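Local coordinates for protein glycoside hydrolase (Streptococcus pneumoniae serotype 4, PDB 6ORH) that probably hydrolyses alpha-L-fucosidic linkages, as a family 29 glycoside hydrolase that holds fucose-containing glycans in its pocket, at residues S259-W264 with Q270-L275. The protein carries 2 engineered substitutions. Sequence-based numbering, arbitrary orientation.
With FUC (alpha-L-fucopyranose), chain C.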
ATOM      1  N   SER A 259       8.287  15.640  -6.361  1.00 12.84           N
ATOM      2  CA  SER A 259       9.363  16.594  -6.096  1.00 13.01           C
ATOM      3  C   SER A 259      10.173  16.141  -4.888  1.00 14.21           C
ATOM      4  O   SER A 259       9.631  15.551  -3.945  1.00 14.91           O
ATOM      5  CB  SER A 259       8.789  17.964  -5.889  1.00 13.01           C
ATOM      6  OG  SER A 259       9.853  18.930  -5.739  1.00 13.73           O
ATOM      7  N   ILE A 260      11.480  16.457  -4.906  1.00 13.50           N
ATOM      8  CA  ILE A 260      12.309  16.227  -3.727  1.00 14.20           C
ATOM      9  C   ILE A 260      11.885  17.165  -2.590  1.00 14.78           C
ATOM     10  O   ILE A 260      12.208  16.892  -1.428  1.00 15.35           O
ATOM     11  CB  ILE A 260      13.818  16.323  -4.043  1.00 14.71           C
ATOM     12  CG1 ILE A 260      14.638  15.593  -2.983  1.00 15.05           C
ATOM     13  CG2 ILE A 260      14.266  17.784  -4.180  1.00 14.30           C
ATOM     14  CD1 ILE A 260      16.126  15.574  -3.289  1.00 16.80           C
ATOM     15  N   ARG A 261      11.129  18.214  -2.913  1.00 16.14           N
ATOM     16  CA  ARG A 261      10.661  19.188  -1.936  1.00 15.63           C
ATOM     17  C   ARG A 261       9.136  19.187  -1.907  1.00 17.72           C
ATOM     18  O   ARG A 261       8.471  18.550  -2.742  1.00 16.95           O
ATOM     19  CB  ARG A 261      11.193  20.583  -2.307  1.00 15.25           C
ATOM     20  CG  ARG A 261      12.663  20.795  -1.958  1.00 17.31           C
ATOM     21  CD  ARG A 261      13.425  21.604  -3.017  1.00 15.35           C
ATOM     22  NE  ARG A 261      14.739  21.860  -2.427  1.00 16.70           N
ATOM     23  CZ  ARG A 261      14.985  22.806  -1.524  1.00 16.04           C
ATOM     24  NH1 ARG A 261      14.035  23.649  -1.150  1.00 17.07           N
ATOM     25  NH2 ARG A 261      16.181  22.852  -0.973  1.00 18.25           N
ATOM     26  N   PRO A 262       8.495  19.899  -0.949  1.00 17.24           N
ATOM     27  CA  PRO A 262       7.037  20.030  -0.974  1.00 16.90           C
ATOM     28  C   PRO A 262       6.519  20.633  -2.283  1.00 17.02           C
ATOM     29  O   PRO A 262       5.533  20.155  -2.847  1.00 19.23           O
ATOM     30  CB  PRO A 262       6.782  20.927   0.251  1.00 16.98           C
ATOM     31  CG  PRO A 262       7.874  20.471   1.180  1.00 18.05           C
ATOM     32  CD  PRO A 262       9.110  20.449   0.284  1.00 16.87           C
ATOM     33  N   GLY A 263       7.217  21.668  -2.781  1.00 15.88           N
ATOM     34  CA  GLY A 263       6.855  22.320  -4.030  1.00 15.77           C
ATOM     35  C   GLY A 263       7.745  21.843  -5.181  1.00 13.63           C
ATOM     36  O   GLY A 263       8.802  21.258  -4.948  1.00 13.79           O
ATOM     37  N   TRP A 264       7.296  22.130  -6.409  1.00 14.31           N
ATOM     38  CA  TRP A 264       8.023  21.815  -7.637  1.00 13.95           C
ATOM     39  C   TRP A 264       9.136  22.835  -7.886  1.00 14.40           C
ATOM     40  O   TRP A 264      10.183  22.487  -8.423  1.00 13.01           O
ATOM     41  CB  TRP A 264       7.043  21.784  -8.825  1.00 13.57           C
ATOM     42  CG  TRP A 264       6.012  20.692  -8.716  1.00 13.38           C
ATOM     43  CD1 TRP A 264       4.719  20.786  -8.275  1.00 14.70           C
ATOM     44  CD2 TRP A 264       6.241  19.301  -9.007  1.00 13.99           C
ATOM     45  NE1 TRP A 264       4.121  19.551  -8.294  1.00 14.59           N
ATOM     46  CE2 TRP A 264       5.043  18.612  -8.697  1.00 14.06           C
ATOM     47  CE3 TRP A 264       7.349  18.575  -9.479  1.00 13.46           C
ATOM     48  CZ2 TRP A 264       4.926  17.241  -8.918  1.00 14.16           C
ATOM     49  CZ3 TRP A 264       7.246  17.216  -9.656  1.00 13.65           C
ATOM     50  CH2 TRP A 264       6.035  16.565  -9.397  1.00 13.88           C
ATOM     51  N   GLN A 270      11.945  25.671   2.299  1.00 21.38           N
ATOM     52  CA  GLN A 270      11.644  24.250   2.219  1.00 20.60           C
ATOM     53  C   GLN A 270      12.914  23.412   2.317  1.00 21.06           C
ATOM     54  O   GLN A 270      14.012  23.845   1.961  1.00 22.53           O
ATOM     55  CB  GLN A 270      10.889  23.957   0.925  1.00 18.75           C
ATOM     56  CG  GLN A 270       9.447  24.448   0.984  1.00 18.66           C
ATOM     57  CD  GLN A 270       8.630  24.179  -0.259  1.00 20.86           C
ATOM     58  OE1 GLN A 270       9.080  23.512  -1.197  1.00 20.09           O
ATOM     59  NE2 GLN A 270       7.420  24.724  -0.277  1.00 19.74           N
ATOM     60  N   ASP A 271      12.736  22.171   2.761  1.00 21.32           N
ATOM     61  CA  ASP A 271      13.830  21.226   2.839  1.00 21.61           C
ATOM     62  C   ASP A 271      13.540  20.024   1.948  1.00 20.24           C
ATOM     63  O   ASP A 271      12.368  19.664   1.778  1.00 23.15           O
ATOM     64  CB  ASP A 271      13.972  20.749   4.284  1.00 24.76           C
ATOM     65  CG  ASP A 271      14.456  21.866   5.194  1.00 30.44           C
ATOM     66  OD1 ASP A 271      15.506  22.440   4.891  1.00 29.72           O
ATOM     67  OD2 ASP A 271      13.780  22.144   6.199  1.00 34.99           O
ATOM     68  N   PRO A 272      14.573  19.323   1.431  1.00 18.99           N
ATOM     69  CA  PRO A 272      14.363  18.082   0.683  1.00 18.22           C
ATOM     70  C   PRO A 272      13.873  16.959   1.591  1.00 18.63           C
ATOM     71  O   PRO A 272      14.112  16.967   2.803  1.00 18.93           O
ATOM     72  CB  PRO A 272      15.746  17.674   0.175  1.00 18.23           C
ATOM     73  CG  PRO A 272      16.683  18.370   1.169  1.00 17.82           C
ATOM     74  CD  PRO A 272      16.004  19.658   1.560  1.00 17.57           C
ATOM     75  N   LYS A 273      13.218  15.976   0.968  1.00 16.86           N
ATOM     76  CA  LYS A 273      12.794  14.768   1.652  1.00 17.35           C
ATOM     77  C   LYS A 273      13.979  14.060   2.300  1.00 17.15           C
ATOM     78  O   LYS A 273      15.109  14.080   1.812  1.00 18.76           O
ATOM     79  CB  LYS A 273      12.084  13.873   0.626  1.00 15.82           C
ATOM     80  CG  LYS A 273      10.693  14.388   0.281  1.00 16.59           C
ATOM     81  CD  LYS A 273      10.017  13.532  -0.782  1.00 16.50           C
ATOM     82  CE  LYS A 273       8.578  13.914  -1.103  1.00 14.70           C
ATOM     83  NZ  LYS A 273       8.396  15.323  -1.507  1.00 15.90           N
ATOM     84  N   SER A 274      13.722  13.340   3.405  1.00 17.76           N
ATOM     85  CA  SER A 274      14.763  12.511   3.999  1.00 18.76           C
ATOM     86  C   SER A 274      15.138  11.327   3.104  1.00 17.04           C
ATOM     87  O   SER A 274      14.358  10.914   2.220  1.00 17.88           O
ATOM     88  CB  SER A 274      14.314  11.982   5.357  1.00 19.74           C
ATOM     89  OG  SER A 274      13.198  11.100   5.180  1.00 21.92           O
ATOM     90  N   LEU A 275      16.293  10.722   3.388  1.00 18.06           N
ATOM     91  CA  LEU A 275      16.649   9.479   2.724  1.00 17.81           C
ATOM     92  C   LEU A 275      15.541   8.438   2.921  1.00 19.75           C
ATOM     93  O   LEU A 275      15.168   7.757   1.979  1.00 18.97           O
ATOM     94  CB  LEU A 275      18.008   8.957   3.197  1.00 19.50           C
ATOM     95  CG  LEU A 275      18.459   7.648   2.561  1.00 18.95           C
ATOM     96  CD1 LEU A 275      18.640   7.806   1.051  1.00 21.70           C
ATOM     97  CD2 LEU A 275      19.747   7.136   3.206  1.00 22.93           C
TER
HETATM   98  C1  FUC C   4       1.016  20.042 -12.195  1.00 13.43           C
HETATM   99  C2  FUC C   4       1.518  21.462 -12.392  1.00 13.78           C
HETATM  100  C3  FUC C   4       2.671  21.682 -11.420  1.00 13.44           C
HETATM  101  C4  FUC C   4       3.838  20.756 -11.779  1.00 13.31           C
HETATM  102  C5  FUC C   4       3.316  19.299 -11.731  1.00 12.79           C
HETATM  103  C6  FUC C   4       4.341  18.305 -12.247  1.00 12.17           C
HETATM  104  O2  FUC C   4       0.426  22.346 -12.080  1.00 13.99           O
HETATM  105  O3  FUC C   4       3.085  23.059 -11.491  1.00 13.86           O
HETATM  106  O4  FUC C   4       4.342  21.124 -13.094  1.00 13.59           O
HETATM  107  O5  FUC C   4       2.073  19.124 -12.522  1.00 13.18           O
HETATM  108  O   HOH W   1      11.297  24.043  -2.760  1.00 15.59           O
HETATM  109  O   HOH W   2      16.517  25.204   0.892  1.00 22.67           O
HETATM  110  O   HOH W   3       6.206  16.525  -2.519  1.00 23.66           O
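Lys-273 ties the end of strand 250-259 to the loop leading into helix 275-284 with two hydrogen bonds to successive carbonyls. Its backbone N meets Ile-260 O at 2.8 Å, while its side chain, extended until a bend at chi4 (56°), brings NZ to Ser-259 O at 2.7 Å. A water bridges NZ to Arg-261 O. The third direct bond runs from Gly-263 N to Gln-270 OE1 (3.1 Å), the donor tilted 30° from the amide carbonyl plane.

Within the turn, Ser-259 OG accepts from Arg-261 N, forming an ST turn, and donates to Gly-263 O (2.7 Å). The Arg-261 guanidinium is salt-bridged through NE to Asp-308 of helix 306-322; an in-plane water links NH1 to Gln-270 OE1, and a second accepts from NH2 within reach of Gln-270 O.

Apolar contacts are fewer. Ile-260 CG1 lies beside Pro-272 CB (3.9 Å). The Pro-262 ring runs antiparallel alongside the Gln-270 side chain, its CD 3.4 Å from the polar OE1.

Trp-264 points away from 270-275: one indole face receives Ser-259 CB, the opposite face fucose C6. Ser-259 thus meets Lys-273 through its O, the turn through OG and the indole through CB, and the polar network probably steadies the backbone leading to Trp-264, whose ring lies against the fucose in the TIM-barrel pocket.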